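PDB 3A04: tryptophanyl-tRNA synthetase from Aeropyrum pernix, which catalyses the ATP-dependent attachment of L-tryptophan to tRNA(Trp), releasing AMP and diphosphate, as a class I aminoacyl-tRNA synthetase. Local coordinates for the interface of chains A and B. Sequence-based numbering; all coordinates share one arbitrary frame. Chains: chain A/B, Tryptophanyl-tRNA synthetase.

Contact 1: the interface of chains A and B. Residues chain A 121, 152-153, 370-372; chain B 156, 160.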
ATOM      1  N   ARG A 121      -9.563  -3.854 -14.623  1.00 34.20           N
ATOM      2  CA  ARG A 121     -10.031  -2.605 -14.018  1.00 32.46           C
ATOM      3  C   ARG A 121     -11.406  -2.271 -14.516  1.00 33.82           C
ATOM      4  O   ARG A 121     -12.311  -1.956 -13.739  1.00 31.99           O
ATOM      5  CB  ARG A 121      -9.043  -1.425 -14.262  1.00 30.99           C
ATOM      6  CG  ARG A 121      -7.635  -1.787 -13.814  1.00 30.59           C
ATOM      7  CD  ARG A 121      -7.512  -1.809 -12.218  1.00 28.09           C
ATOM      8  NE  ARG A 121      -7.790  -0.464 -11.690  1.00 29.65           N
ATOM      9  CZ  ARG A 121      -8.407  -0.212 -10.549  1.00 30.04           C
ATOM     10  NH1 ARG A 121      -8.980  -1.216  -9.821  1.00 28.78           N
ATOM     11  NH2 ARG A 121      -8.551   1.034 -10.173  1.00 30.27           N
ATOM     12  N   THR A 152      -9.354   1.626  -4.451  1.00 25.95           N
ATOM     13  CA  THR A 152      -8.310   2.228  -5.246  1.00 26.64           C
ATOM     14  C   THR A 152      -8.633   3.714  -5.432  1.00 26.88           C
ATOM     15  O   THR A 152      -7.936   4.402  -6.197  1.00 28.10           O
ATOM     16  CB  THR A 152      -8.101   1.601  -6.654  1.00 26.11           C
ATOM     17  OG1 THR A 152      -9.301   1.754  -7.416  1.00 28.86           O
ATOM     18  CG2 THR A 152      -7.651   0.097  -6.601  1.00 27.50           C
ATOM     19  N   ASN A 153      -9.660   4.204  -4.788  1.00 25.44           N
ATOM     20  CA  ASN A 153      -9.960   5.637  -4.990  1.00 27.85           C
ATOM     21  C   ASN A 153     -10.402   6.318  -3.723  1.00 28.41           C
ATOM     22  O   ASN A 153     -11.377   7.082  -3.696  1.00 31.20           O
ATOM     23  CB  ASN A 153     -10.997   5.844  -6.148  1.00 27.17           C
ATOM     24  CG  ASN A 153     -10.945   7.254  -6.728  1.00 30.66           C
ATOM     25  OD1 ASN A 153      -9.902   7.896  -6.654  1.00 29.08           O
ATOM     26  ND2 ASN A 153     -12.059   7.757  -7.276  1.00 32.17           N
ATOM     27  N   PRO A 370     -12.309   5.021 -10.320  1.00 34.56           N
ATOM     28  CA  PRO A 370     -10.934   5.420 -10.397  1.00 33.07           C
ATOM     29  C   PRO A 370     -10.604   5.662 -11.885  1.00 34.49           C
ATOM     30  O   PRO A 370     -11.151   4.979 -12.782  1.00 33.20           O
ATOM     31  CB  PRO A 370     -10.197   4.170  -9.908  1.00 32.84           C
ATOM     32  CG  PRO A 370     -11.213   3.028 -10.117  1.00 34.78           C
ATOM     33  CD  PRO A 370     -12.468   3.683  -9.710  1.00 33.81           C
ATOM     34  N   ARG A 371      -9.696   6.596 -12.157  1.00 35.67           N
ATOM     35  CA  ARG A 371      -9.244   6.900 -13.541  1.00 36.72           C
ATOM     36  C   ARG A 371      -8.518   5.752 -14.302  1.00 36.72           C
ATOM     37  O   ARG A 371      -8.602   5.718 -15.567  1.00 37.79           O
ATOM     38  CB  ARG A 371      -8.406   8.233 -13.524  1.00 37.79           C
ATOM     39  CG  ARG A 371      -7.855   8.632 -14.896  1.00 43.22           C
ATOM     40  CD  ARG A 371      -7.028   9.999 -14.953  1.00 45.25           C
ATOM     41  NE  ARG A 371      -5.611   9.826 -14.597  1.00 47.16           N
ATOM     42  CZ  ARG A 371      -4.686   9.168 -15.305  1.00 50.73           C
ATOM     43  NH1 ARG A 371      -4.995   8.532 -16.452  1.00 51.55           N
ATOM     44  NH2 ARG A 371      -3.427   9.146 -14.866  1.00 50.17           N
ATOM     45  N   PHE A 372      -7.767   4.847 -13.617  1.00 34.35           N
ATOM     46  CA  PHE A 372      -7.116   3.706 -14.243  1.00 34.30           C
ATOM     47  C   PHE A 372      -7.147   2.530 -13.205  1.00 34.84           C
ATOM     48  O   PHE A 372      -7.562   2.919 -12.048  1.00 35.45           O
ATOM     49  CB  PHE A 372      -5.665   4.029 -14.681  1.00 33.54           C
ATOM     50  CG  PHE A 372      -4.731   4.462 -13.522  1.00 34.96           C
ATOM     51  CD1 PHE A 372      -4.042   3.507 -12.774  1.00 31.80           C
ATOM     52  CD2 PHE A 372      -4.543   5.824 -13.224  1.00 33.82           C
ATOM     53  CE1 PHE A 372      -3.133   3.895 -11.753  1.00 29.60           C
ATOM     54  CE2 PHE A 372      -3.672   6.250 -12.170  1.00 30.83           C
ATOM     55  CZ  PHE A 372      -2.965   5.262 -11.445  1.00 32.61           C
TER
ATOM     56  N   THR B 156      -3.763   9.959  -4.172  1.00 28.38           N
ATOM     57  CA  THR B 156      -4.421   8.754  -4.684  1.00 27.68           C
ATOM     58  C   THR B 156      -3.773   8.070  -5.859  1.00 26.33           C
ATOM     59  O   THR B 156      -3.594   6.865  -5.816  1.00 26.52           O
ATOM     60  CB  THR B 156      -5.960   9.038  -4.924  1.00 27.05           C
ATOM     61  OG1 THR B 156      -6.520   9.333  -3.651  1.00 28.05           O
ATOM     62  CG2 THR B 156      -6.652   7.734  -5.439  1.00 28.24           C
ATOM     63  N   ARG B 160      -2.426   4.317  -5.799  1.00 23.98           N
ATOM     64  CA  ARG B 160      -3.052   3.284  -6.646  1.00 25.14           C
ATOM     65  C   ARG B 160      -1.991   2.467  -7.395  1.00 26.72           C
ATOM     66  O   ARG B 160      -2.143   1.257  -7.601  1.00 26.93           O
ATOM     67  CB  ARG B 160      -3.981   3.948  -7.654  1.00 25.46           C
ATOM     68  CG  ARG B 160      -4.838   2.900  -8.413  1.00 26.26           C
ATOM     69  CD  ARG B 160      -5.852   3.601  -9.360  1.00 23.34           C
ATOM     70  NE  ARG B 160      -6.674   4.590  -8.719  1.00 23.33           N
ATOM     71  CZ  ARG B 160      -6.989   5.764  -9.254  1.00 27.88           C
ATOM     72  NH1 ARG B 160      -6.531   6.100 -10.447  1.00 32.41           N
ATOM     73  NH2 ARG B 160      -7.780   6.584  -8.594  1.00 26.10           N
TER
HETATM   74  O   HOH W   1      -9.050   8.557 -10.021  1.00 30.53           O

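Contact 2: the interface of chains A and B. Residues chain A 162-163, 166, 187, 190; chain B 115, 183-184, 187.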
ATOM      1  N   ILE A 162      -2.603   2.071   5.593  1.00 24.39           N
ATOM      2  CA  ILE A 162      -2.106   0.852   5.026  1.00 25.71           C
ATOM      3  C   ILE A 162      -0.584   0.890   5.089  1.00 26.83           C
ATOM      4  O   ILE A 162       0.060  -0.117   5.475  1.00 26.83           O
ATOM      5  CB  ILE A 162      -2.573   0.676   3.543  1.00 25.26           C
ATOM      6  CG1 ILE A 162      -4.137   0.572   3.472  1.00 26.07           C
ATOM      7  CG2 ILE A 162      -1.916  -0.589   2.924  1.00 26.02           C
ATOM      8  CD1 ILE A 162      -4.672   0.674   1.996  1.00 25.67           C
ATOM      9  N   GLN A 163      -0.007   2.032   4.730  1.00 24.19           N
ATOM     10  CA  GLN A 163       1.472   2.149   4.805  1.00 26.00           C
ATOM     11  C   GLN A 163       2.034   1.990   6.239  1.00 27.66           C
ATOM     12  O   GLN A 163       3.014   1.284   6.462  1.00 28.49           O
ATOM     13  CB  GLN A 163       1.915   3.484   4.289  1.00 26.44           C
ATOM     14  CG  GLN A 163       1.624   3.732   2.815  1.00 26.23           C
ATOM     15  CD  GLN A 163       1.924   5.192   2.411  1.00 27.59           C
ATOM     16  OE1 GLN A 163       1.214   6.136   2.824  1.00 30.39           O
ATOM     17  NE2 GLN A 163       2.965   5.377   1.584  1.00 27.39           N
ATOM     18  N   SER A 166       1.764  -1.679   7.732  1.00 27.28           N
ATOM     19  CA  SER A 166       2.752  -2.675   7.275  1.00 29.89           C
ATOM     20  C   SER A 166       3.935  -2.815   8.225  1.00 31.39           C
ATOM     21  O   SER A 166       4.592  -3.882   8.224  1.00 30.52           O
ATOM     22  CB  SER A 166       3.261  -2.352   5.871  1.00 30.70           C
ATOM     23  OG  SER A 166       4.119  -1.224   5.901  1.00 31.10           O
ATOM     24  N   MET A 187      -0.812  -7.176   0.667  1.00 28.02           N
ATOM     25  CA  MET A 187      -1.483  -5.878   0.467  1.00 29.33           C
ATOM     26  C   MET A 187      -2.980  -5.989   0.804  1.00 28.72           C
ATOM     27  O   MET A 187      -3.584  -5.091   1.452  1.00 28.21           O
ATOM     28  CB  MET A 187      -1.238  -5.405  -0.955  1.00 29.99           C
ATOM     29  CG  MET A 187      -1.937  -4.085  -1.298  1.00 37.11           C
ATOM     30  SD  MET A 187      -0.977  -2.682  -0.582  1.00 47.75           S
ATOM     31  CE  MET A 187       0.556  -3.088  -1.196  1.00 39.78           C
ATOM     32  N   LEU A 190      -3.711  -5.894   4.693  1.00 26.24           N
ATOM     33  CA  LEU A 190      -3.600  -4.526   5.268  1.00 27.07           C
ATOM     34  C   LEU A 190      -4.736  -3.624   4.784  1.00 25.53           C
ATOM     35  O   LEU A 190      -5.210  -2.770   5.524  1.00 25.53           O
ATOM     36  CB  LEU A 190      -2.270  -3.845   4.904  1.00 25.92           C
ATOM     37  CG  LEU A 190      -0.958  -4.590   5.248  1.00 30.15           C
ATOM     38  CD1 LEU A 190       0.277  -3.902   4.653  1.00 33.32           C
ATOM     39  CD2 LEU A 190      -0.770  -4.691   6.729  1.00 36.36           C
TER
ATOM     40  N   ALA B 115       7.960   2.168   8.922  1.00 31.32           N
ATOM     41  CA  ALA B 115       7.560   0.748   8.918  1.00 31.18           C
ATOM     42  C   ALA B 115       8.769  -0.200   8.977  1.00 32.99           C
ATOM     43  O   ALA B 115       8.712  -1.250   9.627  1.00 34.40           O
ATOM     44  CB  ALA B 115       6.696   0.424   7.635  1.00 29.24           C
ATOM     45  N   PRO B 183       6.115  -7.851   5.869  1.00 34.37           N
ATOM     46  CA  PRO B 183       5.152  -6.933   5.235  1.00 33.04           C
ATOM     47  C   PRO B 183       5.739  -5.530   4.959  1.00 31.19           C
ATOM     48  O   PRO B 183       5.512  -4.942   3.856  1.00 30.45           O
ATOM     49  CB  PRO B 183       3.986  -6.923   6.222  1.00 31.56           C
ATOM     50  CG  PRO B 183       4.094  -8.413   6.897  1.00 36.14           C
ATOM     51  CD  PRO B 183       5.568  -8.517   7.079  1.00 34.45           C
ATOM     52  N   ALA B 184       6.497  -4.987   5.916  1.00 31.32           N
ATOM     53  CA  ALA B 184       7.085  -3.629   5.699  1.00 30.47           C
ATOM     54  C   ALA B 184       8.065  -3.558   4.520  1.00 31.14           C
ATOM     55  O   ALA B 184       8.039  -2.573   3.779  1.00 29.01           O
ATOM     56  CB  ALA B 184       7.765  -3.052   7.040  1.00 31.57           C
ATOM     57  N   MET B 187       6.062  -3.750   1.336  1.00 28.02           N
ATOM     58  CA  MET B 187       5.473  -2.427   1.055  1.00 29.33           C
ATOM     59  C   MET B 187       6.556  -1.452   0.559  1.00 28.72           C
ATOM     60  O   MET B 187       6.346  -0.658  -0.398  1.00 28.21           O
ATOM     61  CB  MET B 187       4.761  -1.926   2.298  1.00 29.99           C
ATOM     62  CG  MET B 187       4.154  -0.527   2.143  1.00 37.11           C
ATOM     63  SD  MET B 187       2.578  -0.649   1.192  1.00 47.75           S
ATOM     64  CE  MET B 187       1.828  -1.872   2.105  1.00 39.78           C
TER
HETATM   65  O   HOH W   2       6.505  -5.668   8.914  1.00 34.77           O

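Contact 1: the interface of chains A and B
B:Arg160, on helix 156-165, reaches over to chain A and takes the backbone carbonyl of A:Thr152 side-on with two nitrogens. B:Arg160 NE gives the shorter and straighter bond, 2.8 Å to A:Thr152 O with 165° at the hydrogen; NH2 adds a longer, more bent one to the same oxygen. That oxygen lies in the guanidinium plane, while both donors are tilted to one side of the carbonyl plane. The arginine gets there with its chain extended through chi1 and chi2 and then turned at chi3 (-53°), which swings the guanidinium toward the 3-10 helix 151-153. B:Arg160 NH1 points the other way, over the face of the A:Phe372 ring, 3.6 Å from its centroid, a cation-pi contact in which the ring and guanidinium planes stand 70° apart. CD of B:Arg160 rests against A:Phe372 CE1 at 3.6 Å, and A:Pro370 CB sits over one guanidinium face, toward its rim. A water lies 2.7 Å from B:Arg160 NH2 and also bonds to the backbone N of A:Arg371. A:Asn153 OD1 lies at the guanidinium edge but takes no hydrogen bond from it; it also meets the methyl CG2 of B:Thr156. In the second shell, A:Arg121 NH2 bonds to A:Phe372 O at 2.8 Å and to A:Thr152 OG1 at 2.9 Å, tying the C-terminal residue to the 3-10 turn, which probably helps hold the two sides of the arginine's site in place. A leucine in place of B:Arg160 would probably leave A:Thr152 O without these two donors and the A:Phe372 face without its cation, making the C-terminal tail less firmly held. Repeated by the two-fold with the chains exchanged, this docking of one arginine between a 3-10 turn and the chain's last residues helps join the two synthetase subunits.

Contact 2: the interface of chains A and B
Helix packs against helix here in a mainly apolar patch of the two-fold subunit interface, centred on A:Met187 and B:Met187 and joining the two copies close to their symmetry axis. The terminal methyls CE of A:Met187 and B:Met187 meet at 3.7 Å, with the side chains crossing at about a right angle. Each methionine has CG anti to its own backbone N (chi1 178°) and then bends at chi2 (78°) and chi3, a hooked shape that turns CE of B:Met187 into chain A. There B:Met187 CE touches A:Leu190 CD1 at 3.6 Å and, more distantly, the CG2 branch of A:Ile162, which comes from helix 156-165. This methyl is thus lodged among residues of two chain A helices, and the base of the same methionine is covered by A:Ser166: the serine's CB lies 3.9 Å from B:Met187 CB. The hydroxyl OG of A:Ser166 turns back to its own chain, giving a 2.8 Å hydrogen bond to A:Gln163 O. This intrachain bond satisfies the hydroxyl and sets its rotation while A:Ser166 OG packs against the methyl CB of B:Ala115, 3.5 Å away. The serine's carbonyl meets the start of helix 183-197 in chain B, where a water bridges A:Ser166 O, at 2.7 Å, and B:Ala184 N; the direct pair is near, but that N-H points elsewhere. CB of B:Pro183 and CB of B:Ala184 flank the same oxygen. Interlocking methionines, with the serine and water at their margin, therefore form a small apolar cluster beside the two-fold axis that probably helps keep the two subunits in register.

The C-alpha centres of contact 1 and contact 2 lie about 19 Å apart within one two-fold interface. Helix 156-165 serves both: its first turns, in chain B, reach across at contact 1, and its last turn, in chain A, supplies residues to contact 2. The two patches differ in character, since contact 1 is a polar anchorage involving the C-terminal tail, whereas contact 2 is chiefly hydrophobic and brings in helix 183-197. With the symmetry-related twins included, the same helix in each subunit takes part in both, which is likely to couple the apolar centre of the dimer to its polar anchor points.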